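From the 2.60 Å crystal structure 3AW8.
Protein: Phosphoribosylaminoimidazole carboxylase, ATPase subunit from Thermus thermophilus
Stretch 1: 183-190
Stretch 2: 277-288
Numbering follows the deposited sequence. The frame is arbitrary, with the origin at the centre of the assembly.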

# COMPACT_ATOMS: atom_id res chain seq x y z
N LEU A 183 11.24 4.14 19.33
CA LEU A 183 10.87 2.74 19.19
C LEU A 183 9.36 2.64 19.03
O LEU A 183 8.61 3.02 19.93
N LEU A 184 8.92 2.15 17.88
CA LEU A 184 7.49 1.99 17.66
C LEU A 184 7.15 0.60 18.21
O LEU A 184 7.78 -0.39 17.85
N ALA A 185 6.16 0.54 19.09
CA ALA A 185 5.75 -0.73 19.67
C ALA A 185 4.25 -0.89 19.48
O ALA A 185 3.53 0.08 19.30
N VAL A 186 3.79 -2.13 19.54
CA VAL A 186 2.37 -2.39 19.36
C VAL A 186 1.87 -3.52 20.25
O VAL A 186 2.56 -4.51 20.47
N ARG A 187 0.66 -3.34 20.76
CA ARG A 187 0.05 -4.34 21.62
C ARG A 187 -1.39 -4.54 21.17
O ARG A 187 -2.19 -3.61 21.18
N GLY A 188 -1.70 -5.77 20.77
CA GLY A 188 -3.04 -6.10 20.33
C GLY A 188 -4.07 -6.11 21.45
O GLY A 188 -3.74 -6.02 22.63
N ARG A 189 -5.34 -6.22 21.06
CA ARG A 189 -6.43 -6.24 22.02
C ARG A 189 -6.34 -7.53 22.81
O ARG A 189 -6.81 -7.63 23.94
N THR A 190 -5.71 -8.52 22.19
CA THR A 190 -5.55 -9.84 22.80
C THR A 190 -4.47 -9.87 23.88
O THR A 190 -4.49 -10.72 24.76
N SER A 277 3.37 -2.66 7.98
CA SER A 277 3.44 -1.25 8.30
C SER A 277 2.85 -1.00 9.68
O SER A 277 2.06 -1.79 10.22
N GLN A 278 3.27 0.11 10.27
CA GLN A 278 2.78 0.48 11.57
C GLN A 278 1.26 0.71 11.44
O GLN A 278 0.49 0.41 12.35
N PHE A 279 0.83 1.23 10.29
CA PHE A 279 -0.60 1.48 10.09
C PHE A 279 -1.39 0.18 10.07
O PHE A 279 -2.44 0.09 10.70
N GLU A 280 -0.91 -0.82 9.35
CA GLU A 280 -1.63 -2.07 9.32
C GLU A 280 -1.63 -2.71 10.72
O GLU A 280 -2.66 -3.23 11.18
N ASN A 281 -0.49 -2.68 11.40
CA ASN A 281 -0.41 -3.26 12.73
C ASN A 281 -1.31 -2.58 13.75
O ASN A 281 -1.91 -3.24 14.61
N HIS A 282 -1.41 -1.26 13.66
CA HIS A 282 -2.26 -0.52 14.57
C HIS A 282 -3.67 -1.04 14.38
O HIS A 282 -4.38 -1.30 15.35
N LEU A 283 -4.05 -1.20 13.12
CA LEU A 283 -5.37 -1.69 12.76
C LEU A 283 -5.57 -3.11 13.27
O LEU A 283 -6.62 -3.43 13.84
N ARG A 284 -4.58 -3.96 13.06
CA ARG A 284 -4.68 -5.35 13.51
C ARG A 284 -4.83 -5.39 15.03
O ARG A 284 -5.65 -6.14 15.56
N ALA A 285 -4.05 -4.56 15.71
CA ALA A 285 -4.11 -4.48 17.16
C ALA A 285 -5.50 -4.13 17.67
O ALA A 285 -6.13 -4.93 18.35
N VAL A 286 -5.99 -2.94 17.33
CA VAL A 286 -7.30 -2.50 17.81
C VAL A 286 -8.44 -3.40 17.36
O VAL A 286 -9.55 -3.32 17.89
N LEU A 287 -8.17 -4.25 16.38
CA LEU A 287 -9.20 -5.13 15.85
C LEU A 287 -9.19 -6.50 16.51
O LEU A 287 -10.14 -7.27 16.39
N GLY A 288 -8.11 -6.80 17.23
CA GLY A 288 -8.01 -8.08 17.91
C GLY A 288 -7.49 -9.17 16.98
O GLY A 288 -7.67 -10.35 17.25

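Strand 183-187 runs alongside helix 278-287 in the same general direction, with an angle of 24° and a closest axial approach of 8.2 Å, and the two converge toward their C-terminal ends. Strand alternation sets which side chains face the helix: Leu183 and Ala185 lie out of its reach, whereas Leu184 and Val186 point toward it. Leu184, with chi1 m and chi2 m, makes a loose contact with the start of the helix, its CG 4.2 Å from OE1 of Gln278, whose chi1 is p and whose amide is hydrogen-bonded elsewhere in the structure. Val186 (p) packs more closely, its CG2 3.8 Å from CB of Ala285 and 4.1 Å from the backbone O of Asn281.

The CA-to-CB bond of Arg187 (chi1 t) points away, but the residue's backbone O lies 3.6 Å from Ala285 CB. At Gly188, which has no side chain, the backbones touch, its CA 3.7 Å from CA of Ala285. Arg189 (chi1 t) then donates from its N to Ala285 O at 3.1 Å, and its side chain extends over the helix end. There NH2 comes within 2.9 Å of Leu287 O, too poorly angled for a hydrogen bond; Leu287 O and Gly288 N lie over one guanidinium face. Finally, Thr190 (p), directed sideways, places CG2 3.7 Å from Gly288 O.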

# COMPACT_ATOMS: atom_id res chain seq x y z
CB LEU A 183 11.30 1.94 20.43
CG LEU A 183 10.92 0.46 20.38
CD1 LEU A 183 12.17 -0.39 20.40
CD2 LEU A 183 10.02 0.12 21.56
CB LEU A 184 7.15 2.07 16.17
CG LEU A 184 7.33 3.40 15.44
CD1 LEU A 184 6.78 4.52 16.30
CD2 LEU A 184 8.80 3.66 15.15
CB ALA A 185 6.10 -0.77 21.16
CB VAL A 186 2.06 -2.68 17.87
CG1 VAL A 186 3.16 -3.54 17.28
CG2 VAL A 186 0.72 -3.37 17.74
CB ARG A 187 0.09 -3.87 23.08
CG ARG A 187 -0.50 -4.85 24.08
CD ARG A 187 -0.22 -4.39 25.52
NE ARG A 187 -0.85 -5.26 26.51
CZ ARG A 187 -2.14 -5.22 26.84
NH1 ARG A 187 -2.61 -6.06 27.74
NH2 ARG A 187 -2.95 -4.33 26.29
CB ARG A 189 -7.76 -6.16 21.27
CG ARG A 189 -8.95 -5.81 22.13
CD ARG A 189 -10.14 -5.42 21.27
NE ARG A 189 -10.62 -6.54 20.46
CZ ARG A 189 -11.47 -6.41 19.44
NH1 ARG A 189 -11.94 -5.21 19.10
NH2 ARG A 189 -11.86 -7.49 18.77
CB THR A 190 -5.15 -10.85 21.74
OG1 THR A 190 -3.87 -10.47 21.19
CG2 THR A 190 -6.19 -10.89 20.63
CB SER A 277 2.67 -0.42 7.26
OG SER A 277 1.29 -0.38 7.55
CB GLN A 278 3.49 1.75 12.04
CG GLN A 278 3.12 3.00 11.26
CD GLN A 278 3.73 4.24 11.87
OE1 GLN A 278 3.94 4.30 13.09
NE2 GLN A 278 4.02 5.24 11.05
CB PHE A 279 -0.83 2.28 8.79
CG PHE A 279 -0.08 3.57 8.75
CD1 PHE A 279 -0.42 4.61 9.60
CD2 PHE A 279 1.01 3.74 7.90
CE1 PHE A 279 0.31 5.79 9.62
CE2 PHE A 279 1.75 4.92 7.90
CZ PHE A 279 1.40 5.95 8.76
CB GLU A 280 -1.03 -3.05 8.30
CG GLU A 280 -1.79 -4.38 8.29
CD GLU A 280 -1.26 -5.39 7.29
OE1 GLU A 280 -1.53 -6.60 7.49
OE2 GLU A 280 -0.60 -5.00 6.30
CB ASN A 281 1.04 -3.26 13.23
CG ASN A 281 1.66 -4.64 13.24
OD1 ASN A 281 2.88 -4.80 13.30
ND2 ASN A 281 0.81 -5.66 13.20
CB HIS A 282 -2.24 0.97 14.27
CG HIS A 282 -3.11 1.78 15.18
ND1 HIS A 282 -2.72 2.14 16.46
CD2 HIS A 282 -4.35 2.28 15.01
CE1 HIS A 282 -3.69 2.83 17.03
NE2 HIS A 282 -4.69 2.93 16.18
CB LEU A 283 -5.55 -1.63 11.23
CG LEU A 283 -6.46 -0.58 10.59
CD1 LEU A 283 -6.57 0.67 11.43
CD2 LEU A 283 -5.92 -0.25 9.20
CB ARG A 284 -3.46 -6.15 13.03
CG ARG A 284 -3.50 -6.40 11.53
CD ARG A 284 -2.15 -6.76 10.91
NE ARG A 284 -1.82 -8.17 11.07
CZ ARG A 284 -1.01 -8.85 10.26
NH1 ARG A 284 -0.45 -8.27 9.21
NH2 ARG A 284 -0.76 -10.13 10.51
CB ALA A 285 -3.11 -3.47 17.68
CB VAL A 286 -7.61 -1.05 17.38
CG1 VAL A 286 -6.47 -0.12 17.76
CG2 VAL A 286 -7.90 -0.99 15.88
CB LEU A 287 -9.04 -5.27 14.33
CG LEU A 287 -10.23 -4.92 13.43
CD1 LEU A 287 -11.08 -3.84 14.07
CD2 LEU A 287 -9.72 -4.47 12.07